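Long-range contacts in uncharacterized conserved protein YiiM (Geobacillus stearothermophilus, PDB 5YHH), which is probably a molybdenum-cofactor-binding oxidoreductase of the MOSC family that gives resistance to N-hydroxylated bases such as hydroxylaminopurine: residues 40-45 / 151-156; 111-116 / 156-161; 7-12 / 163-168; 102-107 / 172-177. All blocks are in the same frame, centred on the assembly; numbering follows the deposited sequence.

Interaction 1: 40-45 / 151-156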
loop_
_atom_site.group_PDB
_atom_site.type_symbol
_atom_site.label_atom_id
_atom_site.label_comp_id
_atom_site.label_asym_id
_atom_site.label_seq_id
_atom_site.Cartn_x
_atom_site.Cartn_y
_atom_site.Cartn_z
ATOM N N VAL A 40 -5.398 12.410 13.109
ATOM C CA VAL A 40 -4.764 11.158 13.460
ATOM C C VAL A 40 -3.251 11.405 13.420
ATOM O O VAL A 40 -2.746 12.018 12.480
ATOM C CB VAL A 40 -5.185 10.044 12.469
ATOM C CG1 VAL A 40 -4.406 8.760 12.694
ATOM C CG2 VAL A 40 -6.743 9.774 12.551
ATOM N N ALA A 41 -2.547 10.965 14.454
ATOM C CA ALA A 41 -1.086 11.068 14.479
ATOM C C ALA A 41 -0.472 10.009 13.566
ATOM O O ALA A 41 -0.938 8.876 13.547
ATOM C CB ALA A 41 -0.568 10.894 15.903
ATOM N N VAL A 42 0.565 10.388 12.827
ATOM C CA VAL A 42 1.274 9.483 11.936
ATOM C C VAL A 42 2.631 9.179 12.524
ATOM O O VAL A 42 3.538 9.998 12.460
ATOM C CB VAL A 42 1.430 10.093 10.514
ATOM C CG1 VAL A 42 2.255 9.181 9.602
ATOM C CG2 VAL A 42 0.065 10.365 9.910
ATOM N N GLY A 43 2.760 7.997 13.126
ATOM C CA GLY A 43 4.015 7.577 13.750
ATOM C C GLY A 43 4.870 6.673 12.876
ATOM O O GLY A 43 4.386 6.040 11.947
ATOM N N LYS A 44 6.146 6.580 13.213
ATOM C CA LYS A 44 7.110 5.796 12.448
ATOM C C LYS A 44 6.823 4.271 12.419
ATOM O O LYS A 44 7.132 3.594 11.431
ATOM C CB LYS A 44 8.512 6.030 13.013
ATOM C CG LYS A 44 9.543 6.517 12.007
ATOM C CD LYS A 44 9.894 7.978 12.221
ATOM C CE LYS A 44 11.132 8.393 11.432
ATOM N NZ LYS A 44 11.651 9.730 11.903
ATOM N N GLN A 45 6.234 3.741 13.494
ATOM C CA GLN A 45 6.175 2.279 13.712
ATOM C C GLN A 45 4.780 1.799 14.101
ATOM O O GLN A 45 3.945 1.529 13.210
ATOM C CB GLN A 45 7.237 1.866 14.752
ATOM C CG GLN A 45 8.670 1.785 14.173
ATOM C CD GLN A 45 9.748 2.331 15.104
ATOM O OE1 GLN A 45 10.278 3.436 14.895
ATOM N NE2 GLN A 45 10.090 1.557 16.133
ATOM N N PHE A 151 3.584 2.891 2.589
ATOM C CA PHE A 151 4.556 3.936 2.892
ATOM C C PHE A 151 5.269 3.651 4.210
ATOM O O PHE A 151 4.677 3.135 5.174
ATOM C CB PHE A 151 3.855 5.281 3.134
ATOM C CG PHE A 151 3.065 5.818 1.981
ATOM C CD1 PHE A 151 3.665 6.596 1.004
ATOM C CD2 PHE A 151 1.688 5.628 1.925
ATOM C CE1 PHE A 151 2.906 7.144 -0.041
ATOM C CE2 PHE A 151 0.932 6.172 0.900
ATOM C CZ PHE A 151 1.538 6.923 -0.087
ATOM N N ARG A 152 6.531 4.063 4.263
ATOM C CA ARG A 152 7.247 4.277 5.519
ATOM C C ARG A 152 7.100 5.755 5.899
ATOM O O ARG A 152 6.844 6.619 5.041
ATOM C CB ARG A 152 8.730 3.884 5.377
ATOM C CG ARG A 152 9.552 4.739 4.397
ATOM C CD ARG A 152 11.066 4.439 4.544
ATOM N NE ARG A 152 11.343 3.034 4.213
ATOM C CZ ARG A 152 11.473 2.543 2.979
ATOM N NH1 ARG A 152 11.433 3.336 1.921
ATOM N NH2 ARG A 152 11.701 1.254 2.810
ATOM N N VAL A 153 7.249 6.051 7.183
ATOM C CA VAL A 153 7.147 7.411 7.654
ATOM C C VAL A 153 8.549 7.974 7.851
ATOM O O VAL A 153 9.309 7.475 8.703
ATOM C CB VAL A 153 6.355 7.457 8.957
ATOM C CG1 VAL A 153 6.381 8.880 9.528
ATOM C CG2 VAL A 153 4.917 6.911 8.698
ATOM N N LEU A 154 8.882 8.989 7.049
ATOM C CA LEU A 154 10.168 9.693 7.142
ATOM C C LEU A 154 10.171 10.726 8.242
ATOM O O LEU A 154 11.194 10.921 8.923
ATOM C CB LEU A 154 10.530 10.377 5.807
ATOM C CG LEU A 154 10.638 9.432 4.597
ATOM C CD1 LEU A 154 11.007 10.216 3.321
ATOM C CD2 LEU A 154 11.618 8.268 4.854
ATOM N N GLN A 155 9.050 11.433 8.393
ATOM C CA GLN A 155 8.886 12.389 9.489
ATOM C C GLN A 155 7.460 12.237 10.043
ATOM O O GLN A 155 6.463 12.248 9.308
ATOM C CB GLN A 155 9.235 13.843 9.074
ATOM C CG GLN A 155 8.393 14.949 9.832
ATOM C CD GLN A 155 8.609 16.407 9.363
ATOM O OE1 GLN A 155 9.683 16.968 9.552
ATOM N NE2 GLN A 155 7.562 17.025 8.791
ATOM N N GLU A 156 7.385 12.006 11.349
ATOM C CA GLU A 156 6.109 11.853 12.054
ATOM C C GLU A 156 5.317 13.145 11.966
ATOM O O GLU A 156 5.890 14.222 11.863
ATOM C CB GLU A 156 6.373 11.516 13.542
ATOM C CG GLU A 156 6.886 10.136 13.724
ATOM C CD GLU A 156 7.049 9.716 15.182
ATOM O OE1 GLU A 156 7.240 10.594 16.073
ATOM O OE2 GLU A 156 6.974 8.483 15.407
HETATM O O HOH W 1 8.072 4.032 8.959
HETATM O O HOH W 2 9.750 12.165 12.840
#
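V42 lays CG1 against both methyls of V153, and the two side chains cross obliquely, with CG1 of V42 3.6 Å from CG2 of V153. V153 CG2 also lies 3.4 Å from G43 O. Both valines reach I65 as well, which ties the short strand 40-42 to the flank of strands 65-69 and 149-153 in the MOSC domain. Beyond this apolar spot the contact becomes polar. K44 bends at its second torsion (chi2 108°), which swings CD round, and its methylenes run over the backbone of 153-154, with CG and CE each approaching V153 O. The ammonium ends beside L154 O, with NZ of K44 3.2 Å from that oxygen in a weak hydrogen bond. E156 meets the K44 backbone instead: its chain is extended beyond CG, and OE2 accepts the backbone N-H of K44 through its anti lone pair, E156 OE2 lying 3.0 Å from K44 N in a nearly straight bond (165°). The two side chains cross at about a right angle, and K44 NZ stays 6.0 Å from E156 OE2. Two waters complete the seam: one receives the N-H of V153 and donates to K44 O, the other accepts from both K44 NZ and E156 N. Here the strand turns its corner, where L154 and Q155 form a classic beta bulge opposite L115. The opposite charges of K44 and E156 therefore probably attract only at a distance, while the seam is held mainly by the carboxylate-to-peptide bond and waters, with a weak lysine-to-carbonyl bond added.

Interaction 2: 111-116 / 156-161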
loop_
_atom_site.group_PDB
_atom_site.type_symbol
_atom_site.label_atom_id
_atom_site.label_comp_id
_atom_site.label_asym_id
_atom_site.label_seq_id
_atom_site.Cartn_x
_atom_site.Cartn_y
_atom_site.Cartn_z
ATOM N N ALA A 111 2.086 14.807 3.696
ATOM C CA ALA A 111 0.704 14.578 4.058
ATOM C C ALA A 111 0.464 15.193 5.404
ATOM O O ALA A 111 1.020 14.730 6.391
ATOM C CB ALA A 111 0.415 13.063 4.120
ATOM N N GLY A 112 -0.334 16.258 5.466
ATOM C CA GLY A 112 -0.470 16.991 6.729
ATOM C C GLY A 112 0.877 17.547 7.151
ATOM O O GLY A 112 1.591 18.099 6.320
ATOM N N THR A 113 1.246 17.368 8.420
ATOM C CA THR A 113 2.574 17.719 8.897
ATOM C C THR A 113 3.585 16.530 8.777
ATOM O O THR A 113 4.735 16.617 9.231
ATOM C CB THR A 113 2.472 18.231 10.345
ATOM O OG1 THR A 113 1.955 17.191 11.200
ATOM C CG2 THR A 113 1.539 19.449 10.412
ATOM N N ALA A 114 3.171 15.429 8.165
ATOM C CA ALA A 114 4.023 14.238 8.022
ATOM C C ALA A 114 4.739 14.152 6.651
ATOM O O ALA A 114 4.303 14.754 5.681
ATOM C CB ALA A 114 3.175 12.947 8.265
ATOM N N LEU A 115 5.820 13.370 6.589
ATOM C CA LEU A 115 6.494 13.024 5.325
ATOM C C LEU A 115 6.561 11.520 5.225
ATOM O O LEU A 115 7.033 10.853 6.160
ATOM C CB LEU A 115 7.931 13.496 5.272
ATOM C CG LEU A 115 8.317 14.768 4.562
ATOM C CD1 LEU A 115 9.750 15.128 5.017
ATOM C CD2 LEU A 115 8.203 14.606 3.045
ATOM N N VAL A 116 6.145 11.006 4.079
ATOM C CA VAL A 116 6.059 9.575 3.854
ATOM C C VAL A 116 6.713 9.193 2.523
ATOM O O VAL A 116 6.837 10.015 1.620
ATOM C CB VAL A 116 4.613 9.077 3.921
ATOM C CG1 VAL A 116 4.020 9.272 5.325
ATOM C CG2 VAL A 116 3.722 9.737 2.845
ATOM N N GLU A 156 7.385 12.006 11.349
ATOM C CA GLU A 156 6.109 11.853 12.054
ATOM C C GLU A 156 5.317 13.145 11.966
ATOM O O GLU A 156 5.890 14.222 11.863
ATOM C CB GLU A 156 6.373 11.516 13.542
ATOM C CG GLU A 156 6.886 10.136 13.724
ATOM C CD GLU A 156 7.049 9.716 15.182
ATOM O OE1 GLU A 156 7.240 10.594 16.073
ATOM O OE2 GLU A 156 6.974 8.483 15.407
ATOM N N GLY A 157 3.997 13.054 11.989
ATOM C CA GLY A 157 3.175 14.257 12.056
ATOM C C GLY A 157 1.721 13.920 12.281
ATOM O O GLY A 157 1.400 12.870 12.870
ATOM N N VAL A 158 0.848 14.803 11.801
ATOM C CA VAL A 158 -0.590 14.701 12.011
ATOM C C VAL A 158 -1.283 14.974 10.680
ATOM O O VAL A 158 -0.863 15.845 9.924
ATOM C CB VAL A 158 -1.087 15.674 13.108
ATOM C CG1 VAL A 158 -2.607 15.514 13.326
ATOM C CG2 VAL A 158 -0.312 15.446 14.428
ATOM N N ILE A 159 -2.323 14.194 10.402
ATOM C CA ILE A 159 -3.124 14.324 9.182
ATOM C C ILE A 159 -4.609 14.305 9.533
ATOM O O ILE A 159 -5.008 13.763 10.564
ATOM C CB ILE A 159 -2.877 13.135 8.216
ATOM C CG1 ILE A 159 -3.068 11.817 8.952
ATOM C CG2 ILE A 159 -1.477 13.166 7.642
ATOM C CD1 ILE A 159 -3.127 10.598 8.023
ATOM N N GLU A 160 -5.418 14.867 8.646
ATOM C CA GLU A 160 -6.870 14.868 8.781
ATOM C C GLU A 160 -7.467 14.314 7.518
ATOM O O GLU A 160 -6.881 14.497 6.464
ATOM C CB GLU A 160 -7.389 16.282 8.860
ATOM C CG GLU A 160 -7.279 16.905 10.141
ATOM C CD GLU A 160 -7.799 18.296 10.041
ATOM O OE1 GLU A 160 -9.014 18.434 9.804
ATOM O OE2 GLU A 160 -6.980 19.213 10.104
ATOM N N PRO A 161 -8.667 13.716 7.617
ATOM C CA PRO A 161 -9.355 13.265 6.402
ATOM C C PRO A 161 -9.477 14.377 5.365
ATOM O O PRO A 161 -9.766 15.512 5.710
ATOM C CB PRO A 161 -10.728 12.792 6.914
ATOM C CG PRO A 161 -10.432 12.309 8.339
ATOM C CD PRO A 161 -9.401 13.336 8.841
HETATM O O HOH W 3 5.662 17.125 11.885
#
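T113 touches 157-158 from its CB outward. CB comes within 4.1 Å of V158 N, as the branch point of a side chain set by a first torsion of 62°, which puts OG1 between the backbone N and the carbonyl carbon. From there the hydroxyl oxygen accepts the V158 N-H, OG1 of T113 lying 2.7 Å from V158 N with an N-H...O angle of 150°; it also touches G157 CA at 3.3 Å. The backbone answers in the other direction, T113 N donating to V158 O at 3.0 Å. One threonine thus serves both the N-H and the C=O of V158, a side-chain oxygen standing in for a backbone acceptor. T113 sits in the type II' turn A111 to A114, which links strands 108-111 and 114-121 in a hairpin, with G112 at the positive-phi corner and its CA also resting on V158 O. On the inner side, I159 CG2 packs 3.2 Å from A111 O and 4.0 Å from A111 CB, while A114 CB sits 3.8 Å from G157 N. At the outer end a single water donates to both T113 O and E156 O, and T113 O receives Q155 NE2 besides. G157, with no side chain, lets the turn come close to the strand. Strand 157-159 is paired with strand 40-42, through V40 and V42, and the hairpin turn therefore abuts this two-stranded sheet, while A111 and I159 face inward on I9 of strand 8-19 and W93 of strand 93-96.

Interaction 3: 7-12 / 163-168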
loop_
_atom_site.group_PDB
_atom_site.type_symbol
_atom_site.label_atom_id
_atom_site.label_comp_id
_atom_site.label_asym_id
_atom_site.label_seq_id
_atom_site.Cartn_x
_atom_site.Cartn_y
_atom_site.Cartn_z
ATOM N N MET A 7 -5.028 14.897 -5.557
ATOM C CA MET A 7 -4.339 13.786 -4.935
ATOM C C MET A 7 -4.511 14.007 -3.435
ATOM O O MET A 7 -3.994 15.010 -2.889
ATOM C CB MET A 7 -2.863 13.820 -5.311
ATOM C CG MET A 7 -2.577 13.447 -6.767
ATOM S SD MET A 7 -0.952 14.042 -7.348
ATOM C CE MET A 7 0.045 14.104 -5.849
ATOM N N GLN A 8 -5.246 13.101 -2.781
ATOM C CA GLN A 8 -5.507 13.234 -1.364
ATOM C C GLN A 8 -5.765 11.933 -0.648
ATOM O O GLN A 8 -5.975 10.907 -1.283
ATOM C CB GLN A 8 -6.693 14.178 -1.139
ATOM C CG GLN A 8 -7.931 13.750 -1.816
ATOM C CD GLN A 8 -9.093 14.648 -1.512
ATOM O OE1 GLN A 8 -9.790 14.455 -0.516
ATOM N NE2 GLN A 8 -9.337 15.619 -2.385
ATOM N N ILE A 9 -5.776 12.006 0.680
ATOM C CA ILE A 9 -6.263 10.944 1.560
ATOM C C ILE A 9 -7.742 11.220 1.755
ATOM O O ILE A 9 -8.111 12.103 2.515
ATOM C CB ILE A 9 -5.519 10.953 2.954
ATOM C CG1 ILE A 9 -4.015 10.868 2.751
ATOM C CG2 ILE A 9 -5.995 9.803 3.852
ATOM C CD1 ILE A 9 -3.117 11.213 4.035
ATOM N N VAL A 10 -8.620 10.485 1.072
ATOM C CA VAL A 10 -10.049 10.780 1.232
ATOM C C VAL A 10 -10.576 10.202 2.525
ATOM O O VAL A 10 -11.496 10.764 3.105
ATOM C CB VAL A 10 -10.981 10.380 0.054
ATOM C CG1 VAL A 10 -10.946 11.431 -1.040
ATOM C CG2 VAL A 10 -10.743 8.955 -0.438
ATOM N N SER A 11 -9.924 9.167 3.050
ATOM C CA SER A 11 -10.353 8.587 4.304
ATOM C C SER A 11 -9.193 8.026 5.059
ATOM O O SER A 11 -8.294 7.433 4.481
ATOM C CB SER A 11 -11.424 7.497 4.085
ATOM O OG SER A 11 -11.984 7.096 5.327
ATOM N N ILE A 12 -9.196 8.270 6.361
ATOM C CA ILE A 12 -8.248 7.669 7.265
ATOM C C ILE A 12 -9.082 6.685 8.044
ATOM O O ILE A 12 -10.097 7.059 8.621
ATOM C CB ILE A 12 -7.621 8.683 8.255
ATOM C CG1 ILE A 12 -6.880 9.822 7.529
ATOM C CG2 ILE A 12 -6.700 7.983 9.232
ATOM C CD1 ILE A 12 -6.576 11.035 8.516
ATOM N N ALA A 163 -6.849 15.427 3.652
ATOM C CA ALA A 163 -5.506 15.990 3.485
ATOM C C ALA A 163 -4.924 15.770 2.075
ATOM O O ALA A 163 -4.866 14.650 1.600
ATOM C CB ALA A 163 -4.536 15.382 4.548
ATOM N N PRO A 164 -4.431 16.834 1.424
ATOM C CA PRO A 164 -3.744 16.607 0.156
ATOM C C PRO A 164 -2.477 15.801 0.358
ATOM O O PRO A 164 -1.858 15.894 1.411
ATOM C CB PRO A 164 -3.413 18.037 -0.331
ATOM C CG PRO A 164 -4.450 18.903 0.300
ATOM C CD PRO A 164 -4.697 18.266 1.660
ATOM N N LEU A 165 -2.102 15.005 -0.631
ATOM C CA LEU A 165 -0.829 14.265 -0.610
ATOM C C LEU A 165 -0.003 14.869 -1.709
ATOM O O LEU A 165 -0.359 14.717 -2.880
ATOM C CB LEU A 165 -1.032 12.798 -0.953
ATOM C CG LEU A 165 -0.923 11.715 0.092
ATOM C CD1 LEU A 165 -1.290 10.358 -0.610
ATOM C CD2 LEU A 165 0.413 11.654 0.707
ATOM N N VAL A 166 1.071 15.565 -1.348
ATOM C CA VAL A 166 1.826 16.375 -2.281
ATOM C C VAL A 166 3.165 15.708 -2.548
ATOM O O VAL A 166 3.970 15.503 -1.635
ATOM C CB VAL A 166 2.095 17.812 -1.703
ATOM C CG1 VAL A 166 2.862 18.683 -2.711
ATOM C CG2 VAL A 166 0.783 18.495 -1.279
ATOM N N LEU A 167 3.410 15.381 -3.807
ATOM C CA LEU A 167 4.662 14.774 -4.190
ATOM C C LEU A 167 5.750 15.793 -4.030
ATOM O O LEU A 167 5.671 16.855 -4.612
ATOM C CB LEU A 167 4.607 14.290 -5.640
ATOM C CG LEU A 167 5.853 13.553 -6.123
ATOM C CD1 LEU A 167 6.006 12.173 -5.403
ATOM C CD2 LEU A 167 5.802 13.389 -7.643
ATOM N N VAL A 168 6.759 15.490 -3.229
ATOM C CA VAL A 168 7.887 16.393 -3.099
ATOM C C VAL A 168 9.159 15.837 -3.717
ATOM O O VAL A 168 10.058 16.602 -4.033
ATOM C CB VAL A 168 8.128 16.846 -1.617
ATOM C CG1 VAL A 168 7.015 17.845 -1.201
ATOM C CG2 VAL A 168 8.183 15.668 -0.673
#
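Q8 and P164 form a single antiparallel bridge, a non-hydrogen-bonded pair that joins strand 8-19 to the chain entering strand 165-169, a contact consistent with closure of the MOSC beta-barrel. The bonds fall on the flanking residues: the N-H of I9 donates to A163 O, I9 N lying 2.9 Å from A163 O, and that of L165 donates to M7 O at the same length, the latter donor standing above the carbonyl plane. Because P164 occupies the non-hydrogen-bonded site, its lack of an N-H costs the pairing nothing. Around the bonds lies an apolar shell. I9 and L165 cross at about a right angle, with I9 CG1 4.2 Å from L165 CG, and I9 CD1 reaches A163 CB. Farther in, W93 and I159 back I9, while Y109 and A111 back L165. Past I9, V10 and S11 form a classic beta bulge facing T94 of strand 93-96. At the other end M7 reaches alongside the second chain; its third torsion is far from staggered (28°), and M7 CE packs tightly, 3.1 Å from L165 O and 4.1 Å from L167 N.

Interaction 4: 102-107 / 172-177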
loop_
_atom_site.group_PDB
_atom_site.type_symbol
_atom_site.label_atom_id
_atom_site.label_comp_id
_atom_site.label_asym_id
_atom_site.label_seq_id
_atom_site.Cartn_x
_atom_site.Cartn_y
_atom_site.Cartn_z
ATOM N N ASP A 102 0.962 5.402 -11.409
ATOM C CA ASP A 102 1.478 6.762 -11.234
ATOM C C ASP A 102 2.413 6.879 -10.026
ATOM O O ASP A 102 3.168 7.834 -9.954
ATOM C CB ASP A 102 0.347 7.731 -10.946
ATOM C CG ASP A 102 -0.710 7.756 -12.036
ATOM O OD1 ASP A 102 -0.345 7.651 -13.248
ATOM O OD2 ASP A 102 -1.911 7.864 -11.644
ATOM N N VAL A 103 2.311 5.968 -9.067
ATOM C CA VAL A 103 3.112 6.045 -7.848
ATOM C C VAL A 103 4.370 5.194 -8.037
ATOM O O VAL A 103 4.299 4.048 -8.516
ATOM C CB VAL A 103 2.300 5.543 -6.653
ATOM C CG1 VAL A 103 3.171 5.418 -5.386
ATOM C CG2 VAL A 103 1.108 6.441 -6.426
ATOM N N CYS A 104 5.510 5.749 -7.642
ATOM C CA CYS A 104 6.797 5.086 -7.818
ATOM C C CYS A 104 7.466 4.749 -6.502
ATOM O O CYS A 104 7.306 5.447 -5.504
ATOM C CB CYS A 104 7.740 5.955 -8.659
ATOM S SG CYS A 104 7.190 6.097 -10.371
ATOM N N LEU A 105 8.244 3.686 -6.525
ATOM C CA LEU A 105 9.035 3.292 -5.383
ATOM C C LEU A 105 9.951 4.466 -5.063
ATOM O O LEU A 105 10.536 5.062 -5.968
ATOM C CB LEU A 105 9.843 2.056 -5.734
ATOM C CG LEU A 105 10.825 1.543 -4.675
ATOM C CD1 LEU A 105 10.083 1.138 -3.382
ATOM C CD2 LEU A 105 11.575 0.383 -5.320
ATOM N N GLY A 106 9.997 4.856 -3.799
ATOM C CA GLY A 106 10.845 5.955 -3.380
ATOM C C GLY A 106 10.213 7.325 -3.418
ATOM O O GLY A 106 10.810 8.264 -2.899
ATOM N N ASP A 107 9.019 7.460 -4.009
ATOM C CA ASP A 107 8.316 8.745 -4.016
ATOM C C ASP A 107 8.166 9.199 -2.577
ATOM O O ASP A 107 7.794 8.411 -1.702
ATOM C CB ASP A 107 6.886 8.644 -4.565
ATOM C CG ASP A 107 6.788 8.531 -6.092
ATOM O OD1 ASP A 107 7.783 8.620 -6.829
ATOM O OD2 ASP A 107 5.635 8.329 -6.564
ATOM N N VAL A 172 13.711 7.691 -7.313
ATOM C CA VAL A 172 14.765 7.584 -8.303
ATOM C C VAL A 172 14.521 6.377 -9.168
ATOM O O VAL A 172 14.122 5.315 -8.669
ATOM C CB VAL A 172 16.141 7.465 -7.643
ATOM C CG1 VAL A 172 17.193 7.219 -8.702
ATOM C CG2 VAL A 172 16.442 8.734 -6.853
ATOM N N GLY A 173 14.714 6.559 -10.476
ATOM C CA GLY A 173 14.396 5.535 -11.468
ATOM C C GLY A 173 12.929 5.519 -11.906
ATOM O O GLY A 173 12.601 4.896 -12.910
ATOM N N ALA A 174 12.053 6.205 -11.166
ATOM C CA ALA A 174 10.644 6.278 -11.509
ATOM C C ALA A 174 10.134 4.874 -11.813
ATOM O O ALA A 174 9.682 4.616 -12.912
ATOM C CB ALA A 174 10.451 7.208 -12.717
ATOM N N LEU A 175 10.305 3.955 -10.867
ATOM C CA LEU A 175 9.804 2.582 -10.993
ATOM C C LEU A 175 8.412 2.473 -10.355
ATOM O O LEU A 175 8.270 2.603 -9.143
ATOM C CB LEU A 175 10.719 1.602 -10.280
ATOM C CG LEU A 175 12.217 1.689 -10.598
ATOM C CD1 LEU A 175 12.982 0.691 -9.734
ATOM C CD2 LEU A 175 12.524 1.474 -12.058
ATOM N N SER A 176 7.391 2.236 -11.163
ATOM C CA SER A 176 6.019 2.332 -10.665
ATOM C C SER A 176 5.692 1.118 -9.831
ATOM O O SER A 176 6.310 0.088 -9.996
ATOM C CB SER A 176 5.020 2.489 -11.805
ATOM O OG SER A 176 5.019 1.373 -12.648
ATOM N N ILE A 177 4.738 1.240 -8.922
ATOM C CA ILE A 177 4.255 0.053 -8.205
ATOM C C ILE A 177 3.684 -0.967 -9.218
ATOM O O ILE A 177 3.848 -2.169 -9.038
ATOM C CB ILE A 177 3.193 0.433 -7.142
ATOM C CG1 ILE A 177 3.837 1.293 -6.040
ATOM C CG2 ILE A 177 2.455 -0.815 -6.594
ATOM C CD1 ILE A 177 4.871 0.568 -5.207
HETATM O O HOH W 4 11.396 4.480 -8.385
#
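C104 and S176 lie side by side as an antiparallel bridge of one non-hydrogen-bonded pair, flanked by two backbone bonds: I177 N to V103 O at 2.9 Å and L105 N to L175 O at 2.8 Å. The thiol of C104 is turned by its first torsion (-68°), which sets SG anti to the carbonyl carbon, and lies over the A174 backbone, C104 SG being 3.5 Å from A174 C, with A174 CB a little farther off. V103 and I177 meet on the inner side, CG1 to CG1 at 4.2 Å, and both go on to pack against V118 and F149. The turn itself is braced from within: C104 to D107 form a type II turn with G106 at positive phi, and D107 returns its carboxylate to the start, OD2 of D107 receiving the N-H of C104, with C104 N 2.8 Å away and above the carboxylate plane. OD2 also makes a salt bridge to R170, so this one oxygen ties the turn to the chain just before 172-177. A water bridges the segments, donating to L105 O and V172 O and accepting from L175 N, so that three backbone groups share it. L105 reaches H200 and L203, and L175 reaches helix 191-199. S176 occupies the N-cap of helix 177-185, its first torsion (63°) placing OG where it accepts the N-H of Y179. The contact thus couples a MOSC-domain turn to a capped helix start, at the junction where the YiiM-like three-helix domain leaves the barrel.

Interactions 1, 2 and 3 lie on the beta-rich body, with centres about 8 Å apart for interactions 1 and 2, about 9 Å for 2 and 3 and about 14 Å for 1 and 3; interaction 4 sits about 17 to 20 Å from them. Interactions 1 and 2 share E156, and strand 157-159 runs between strand 40-42 and the hairpin turn. Interaction 3 encloses both along the chain, joining strand 8-19 near the N-terminus to strand 165-169, and I12 packs on I159. Interaction 4 crosses interaction 3 in sequence and touches it where L167 meets D107. The first three tie the two-stranded sheet 40-42/157-159 and the main sheet together; the fourth links that body to the helical C-terminal domain.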